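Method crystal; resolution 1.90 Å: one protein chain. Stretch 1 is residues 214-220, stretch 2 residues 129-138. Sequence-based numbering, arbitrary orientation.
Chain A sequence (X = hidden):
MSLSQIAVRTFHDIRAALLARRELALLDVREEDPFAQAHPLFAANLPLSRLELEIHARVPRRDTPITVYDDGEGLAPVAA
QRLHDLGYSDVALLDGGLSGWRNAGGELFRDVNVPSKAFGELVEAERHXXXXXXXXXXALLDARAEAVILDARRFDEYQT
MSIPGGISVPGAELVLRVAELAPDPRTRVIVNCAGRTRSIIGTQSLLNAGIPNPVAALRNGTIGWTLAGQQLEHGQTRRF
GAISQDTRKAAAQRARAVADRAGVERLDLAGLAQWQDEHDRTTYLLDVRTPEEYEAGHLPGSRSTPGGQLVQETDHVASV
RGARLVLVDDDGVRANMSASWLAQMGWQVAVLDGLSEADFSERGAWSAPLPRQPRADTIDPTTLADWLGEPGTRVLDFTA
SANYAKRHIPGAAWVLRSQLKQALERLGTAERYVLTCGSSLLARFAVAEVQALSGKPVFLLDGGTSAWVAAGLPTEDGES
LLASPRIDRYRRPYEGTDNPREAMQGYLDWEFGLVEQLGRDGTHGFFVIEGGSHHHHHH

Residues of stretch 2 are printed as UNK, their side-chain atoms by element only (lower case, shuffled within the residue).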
ATOM      1  N   PRO A 214       6.378 -23.747 -19.618  1.00 17.76           N
ATOM      2  CA  PRO A 214       7.415 -23.855 -18.590  1.00 18.62           C
ATOM      3  C   PRO A 214       7.476 -22.437 -18.015  1.00 19.91           C
ATOM      4  O   PRO A 214       7.585 -21.467 -18.769  1.00 21.21           O
ATOM      5  CB  PRO A 214       8.661 -24.233 -19.391  1.00 19.44           C
ATOM      6  CG  PRO A 214       8.411 -23.609 -20.737  1.00 21.45           C
ATOM      7  CD  PRO A 214       6.944 -23.885 -20.970  1.00 17.64           C
ATOM      8  N   VAL A 215       7.376 -22.312 -16.694  1.00 19.22           N
ATOM      9  CA  VAL A 215       7.373 -20.999 -16.051  1.00 19.04           C
ATOM     10  C   VAL A 215       8.527 -20.798 -15.079  1.00 16.95           C
ATOM     11  O   VAL A 215       9.006 -21.748 -14.461  1.00 19.44           O
ATOM     12  CB  VAL A 215       6.055 -20.775 -15.266  1.00 21.48           C
ATOM     13  CG1 VAL A 215       5.884 -19.298 -14.943  1.00 20.66           C
ATOM     14  CG2 VAL A 215       4.872 -21.297 -16.060  1.00 21.68           C
ATOM     15  N   ALA A 216       8.968 -19.553 -14.944  1.00 14.85           N
ATOM     16  CA  ALA A 216      10.053 -19.234 -14.024  1.00 13.78           C
ATOM     17  C   ALA A 216      10.075 -17.751 -13.710  1.00 13.01           C
ATOM     18  O   ALA A 216       9.632 -16.922 -14.507  1.00 11.66           O
ATOM     19  CB  ALA A 216      11.403 -19.656 -14.619  1.00 14.67           C
ATOM     20  N   ALA A 217      10.588 -17.411 -12.537  1.00 12.23           N
ATOM     21  CA  ALA A 217      10.680 -16.014 -12.158  1.00 12.70           C
ATOM     22  C   ALA A 217      12.041 -15.480 -12.591  1.00 14.51           C
ATOM     23  O   ALA A 217      13.023 -16.228 -12.620  1.00 13.33           O
ATOM     24  CB  ALA A 217      10.534 -15.875 -10.647  1.00 12.76           C
ATOM     25  N   LEU A 218      12.096 -14.206 -12.975  1.00 13.64           N
ATOM     26  CA  LEU A 218      13.380 -13.606 -13.304  1.00 13.53           C
ATOM     27  C   LEU A 218      13.947 -13.352 -11.912  1.00 13.76           C
ATOM     28  O   LEU A 218      13.416 -12.530 -11.159  1.00 13.73           O
ATOM     29  CB  LEU A 218      13.213 -12.277 -14.038  1.00 14.28           C
ATOM     30  CG  LEU A 218      14.487 -11.420 -14.097  1.00 15.60           C
ATOM     31  CD1 LEU A 218      15.610 -12.195 -14.784  1.00 16.09           C
ATOM     32  CD2 LEU A 218      14.203 -10.120 -14.844  1.00 16.23           C
ATOM     33  N   ARG A 219      15.011 -14.066 -11.563  1.00 13.50           N
ATOM     34  CA  ARG A 219      15.612 -13.941 -10.239  1.00 13.83           C
ATOM     35  C   ARG A 219      16.130 -12.547  -9.903  1.00 12.62           C
ATOM     36  O   ARG A 219      17.056 -12.045 -10.528  1.00 13.72           O
ATOM     37  CB  ARG A 219      16.740 -14.960 -10.079  1.00 14.18           C
ATOM     38  CG  ARG A 219      17.258 -15.101  -8.659  1.00 16.51           C
ATOM     39  CD  ARG A 219      18.355 -16.153  -8.620  1.00 19.37           C
ATOM     40  NE  ARG A 219      17.905 -17.392  -9.251  1.00 19.84           N
ATOM     41  CZ  ARG A 219      18.673 -18.170 -10.006  1.00 21.24           C
ATOM     42  NH1 ARG A 219      19.938 -17.843 -10.233  1.00 21.01           N
ATOM     43  NH2 ARG A 219      18.172 -19.277 -10.540  1.00 22.03           N
ATOM     44  N   ASN A 220      15.510 -11.938  -8.897  1.00 13.14           N
ATOM     45  CA  ASN A 220      15.861 -10.608  -8.411  1.00 14.82           C
ATOM     46  C   ASN A 220      15.451  -9.422  -9.299  1.00 13.15           C
ATOM     47  O   ASN A 220      15.902  -8.299  -9.089  1.00 14.32           O
ATOM     48  CB  ASN A 220      17.358 -10.555  -8.075  1.00 13.37           C
ATOM     49  CG  ASN A 220      17.760 -11.635  -7.079  1.00 16.45           C
ATOM     50  OD1 ASN A 220      16.934 -12.101  -6.286  1.00 13.85           O
ATOM     51  ND2 ASN A 220      19.029 -12.031  -7.105  1.00 13.64           N
ATOM     52  N   UNK A 129       9.927 -22.513  -6.032  1.00 13.48           N
ATOM     53  CA  UNK A 129       9.475 -21.809  -7.231  1.00 13.89           C
ATOM     54  C   UNK A 129      10.653 -21.571  -8.176  1.00 12.94           C
ATOM     55  O   UNK A 129      11.648 -20.949  -7.798  1.00 13.99           O
ATOM     56  c   UNK A 129       8.116 -19.850  -8.048  1.00 11.72           C
ATOM     57  o   UNK A 129       7.896 -20.677  -5.790  1.00 14.90           O
ATOM     58  c   UNK A 129       8.837 -20.464  -6.850  1.00 12.67           C
ATOM     59  N   UNK A 130      10.547 -22.054  -9.425  1.00 15.08           N
ATOM     60  CA  UNK A 130      11.604 -21.908 -10.430  1.00 15.48           C
ATOM     61  C   UNK A 130      12.014 -20.471 -10.708  1.00 14.54           C
ATOM     62  O   UNK A 130      11.181 -19.563 -10.679  1.00 13.55           O
ATOM     63  c   UNK A 130      10.002 -23.519 -11.117  1.00 19.93           C
ATOM     64  c   UNK A 130      10.996 -22.559 -11.672  1.00 16.44           C
ATOM     65  c   UNK A 130       9.374 -22.722 -10.011  1.00 15.25           C
ATOM     66  N   UNK A 131      13.301 -20.277 -10.980  1.00 13.07           N
ATOM     67  CA  UNK A 131      13.821 -18.954 -11.301  1.00 14.39           C
ATOM     68  C   UNK A 131      14.980 -19.051 -12.291  1.00 16.74           C
ATOM     69  O   UNK A 131      15.641 -20.092 -12.407  1.00 15.90           O
ATOM     70  o   UNK A 131      15.395 -18.821  -9.425  1.00 18.95           O
ATOM     71  c   UNK A 131      14.267 -18.215 -10.029  1.00 14.78           C
ATOM     72  N   UNK A 132      15.207 -17.959 -13.014  1.00 14.64           N
ATOM     73  CA  UNK A 132      16.276 -17.871 -14.003  1.00 14.27           C
ATOM     74  C   UNK A 132      17.145 -16.671 -13.672  1.00 14.05           C
ATOM     75  O   UNK A 132      16.636 -15.621 -13.289  1.00 15.36           O
ATOM     76  c   UNK A 132      14.193 -18.457 -17.243  1.00 16.91           C
ATOM     77  c   UNK A 132      14.956 -18.887 -15.995  1.00 14.81           C
ATOM     78  c   UNK A 132      15.961 -19.980 -16.321  1.00 16.06           C
ATOM     79  c   UNK A 132      15.691 -17.690 -15.403  1.00 14.10           C
ATOM     80  N   UNK A 133      18.456 -16.825 -13.818  1.00 16.07           N
ATOM     81  CA  UNK A 133      19.375 -15.729 -13.538  1.00 14.67           C
ATOM     82  C   UNK A 133      19.220 -14.659 -14.604  1.00 14.17           C
ATOM     83  O   UNK A 133      18.836 -14.957 -15.736  1.00 13.51           O
ATOM     84  c   UNK A 133      20.816 -16.236 -13.525  1.00 15.85           C
ATOM     85  N   UNK A 134      19.515 -13.413 -14.246  1.00 14.00           N
ATOM     86  CA  UNK A 134      19.431 -12.319 -15.210  1.00 14.42           C
ATOM     87  C   UNK A 134      20.215 -12.687 -16.473  1.00 13.28           C
ATOM     88  O   UNK A 134      19.773 -12.425 -17.596  1.00 13.11           O
ATOM     89  c   UNK A 134      20.003 -11.048 -14.605  1.00 10.38           C
ATOM     90  N   UNK A 135      21.377 -13.303 -16.279  1.00 15.03           N
ATOM     91  CA  UNK A 135      22.228 -13.699 -17.398  1.00 14.97           C
ATOM     92  C   UNK A 135      21.585 -14.770 -18.265  1.00 14.30           C
ATOM     93  O   UNK A 135      21.780 -14.793 -19.482  1.00 14.45           O
ATOM     94  c   UNK A 135      24.155 -12.917 -14.774  1.00 17.22           C
ATOM     95  c   UNK A 135      24.461 -13.137 -16.246  1.00 17.90           C
ATOM     96  o   UNK A 135      23.198 -13.527 -14.250  1.00 16.74           O
ATOM     97  o   UNK A 135      24.881 -12.128 -14.135  1.00 21.20           O
ATOM     98  c   UNK A 135      23.587 -14.205 -16.895  1.00 16.74           C
ATOM     99  N   UNK A 136      20.827 -15.667 -17.643  1.00 16.18           N
ATOM    100  CA  UNK A 136      20.169 -16.720 -18.405  1.00 14.02           C
ATOM    101  C   UNK A 136      19.061 -16.133 -19.266  1.00 15.26           C
ATOM    102  O   UNK A 136      18.870 -16.546 -20.410  1.00 11.91           O
ATOM    103  c   UNK A 136      19.592 -17.785 -17.469  1.00 17.20           C
ATOM    104  c   UNK A 136      20.054 -19.698 -15.886  1.00 24.18           C
ATOM    105  o   UNK A 136      19.474 -19.325 -14.840  1.00 22.19           O
ATOM    106  o   UNK A 136      20.160 -20.901 -16.224  1.00 24.91           O
ATOM    107  c   UNK A 136      20.651 -18.643 -16.794  1.00 20.03           C
ATOM    108  N   UNK A 137      18.327 -15.170 -18.713  1.00 14.61           N
ATOM    109  CA  UNK A 137      17.242 -14.536 -19.453  1.00 11.81           C
ATOM    110  C   UNK A 137      17.826 -13.691 -20.581  1.00 12.70           C
ATOM    111  O   UNK A 137      17.271 -13.637 -21.679  1.00 12.25           O
ATOM    112  c   UNK A 137      15.259 -12.973 -19.313  1.00 12.68           C
ATOM    113  c   UNK A 137      15.771 -14.549 -17.431  1.00 12.68           C
ATOM    114  c   UNK A 137      16.371 -13.668 -18.519  1.00 12.65           C
ATOM    115  N   UNK A 138      18.954 -13.040 -20.320  1.00 12.82           N
ATOM    116  CA  UNK A 138      19.604 -12.235 -21.355  1.00 14.83           C
ATOM    117  C   UNK A 138      20.018 -13.151 -22.512  1.00 13.86           C
ATOM    118  O   UNK A 138      19.911 -12.783 -23.680  1.00 16.71           O
ATOM    119  c   UNK A 138      20.821  -9.598 -22.421  1.00 19.72           C
ATOM    120  c   UNK A 138      21.633 -10.742 -21.841  1.00 15.30           C
ATOM    121  c   UNK A 138      20.848 -11.542 -20.799  1.00 14.31           C
ATOM    122  o   UNK A 138      20.334  -9.663 -23.556  1.00 20.66           O
ATOM    123  n   UNK A 138      20.658  -8.543 -21.633  1.00 17.33           N
TER
HETATM  124  O   HOH W   1      19.696 -12.757 -11.399  1.00 20.04           O

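Position 129 carries a carbon bearing one oxygen and one carbon, with no real contact to stretch 1. This branching at CB is that of Thr 129; its hydroxyl suits a buried site because it is hydrogen-bonded elsewhere in the structure.

At position 130 three carbons close a ring onto the backbone nitrogen, and CB lies 3.5 Å from Val 215 O and 4.2 Å from Ala 216 CB: Pro 130. Lacking an N-H, it can still offer its carbonyl: Ala 217 N donates to Pro 130 O at 2.9 Å.

Position 131 has one carbon, then one oxygen, which sits at the edge of the Arg 219 guanidinium, 2.9 Å from Arg 219 NE and 3.0 Å from Arg 219 NH2: Ser 131. With chi1 in p, its OG accepts from both nitrogens. CB lies on the same sheet face as that of Ala 217, and CA of Ala 217 and CA of Ser 131 are 4.4 Å apart.

Position 132 shows four carbons, forked at the second, and the fork lies 3.9 Å from Ala 216 CB: Leu 132, an apolar partner for that methyl. Its CB points to the sheet face shared with Leu 218. Its backbone works in both directions: Leu 132 N donates to Ala 217 O, and Leu 132 O accepts from Arg 219 N, each at 2.8 Å.

Position 133 has a single carbon, CB, which points away overall yet lies 3.8 Å from Arg 219 NH1; CA sits over one face of the guanidinium, where a compact residue fits. This is Ala 133, at the N-cap.

Position 134 again has one carbon, and its CA is 3.8 Å from Leu 218 CD1: Ala 134, small and at home in a helix. A water accepts from Ala 134 N and donates to Arg 219 O, both at 2.9 Å.

Position 135, three carbons with two oxygens on the third, touches nothing on stretch 1: Glu 135, charged and suitably exposed. Position 136 repeats the pattern, one oxygen lying 4.5 Å from Arg 219 NH2, beyond a salt bridge: Glu 136. Its OE1 accepts from Ala 133 N at 2.9 Å, tying the side chain back to the helix start.

Position 137, one carbon carrying two, points toward stretch 1 and brings a carbon 3.5 Å from Leu 218 CD1: Val 137, apolar and buried, as this packing requires. Position 138, three carbons ending in oxygen and nitrogen, is out of reach: Gln 138, polar and partly exposed.

The contact is thus a short parallel ladder of three backbone hydrogen bonds, extended by Arg 219 gripping Ser 131 and by Leu 218 reaching the helix.

Stretch 2 (129-138) TPSLAAEEVQ
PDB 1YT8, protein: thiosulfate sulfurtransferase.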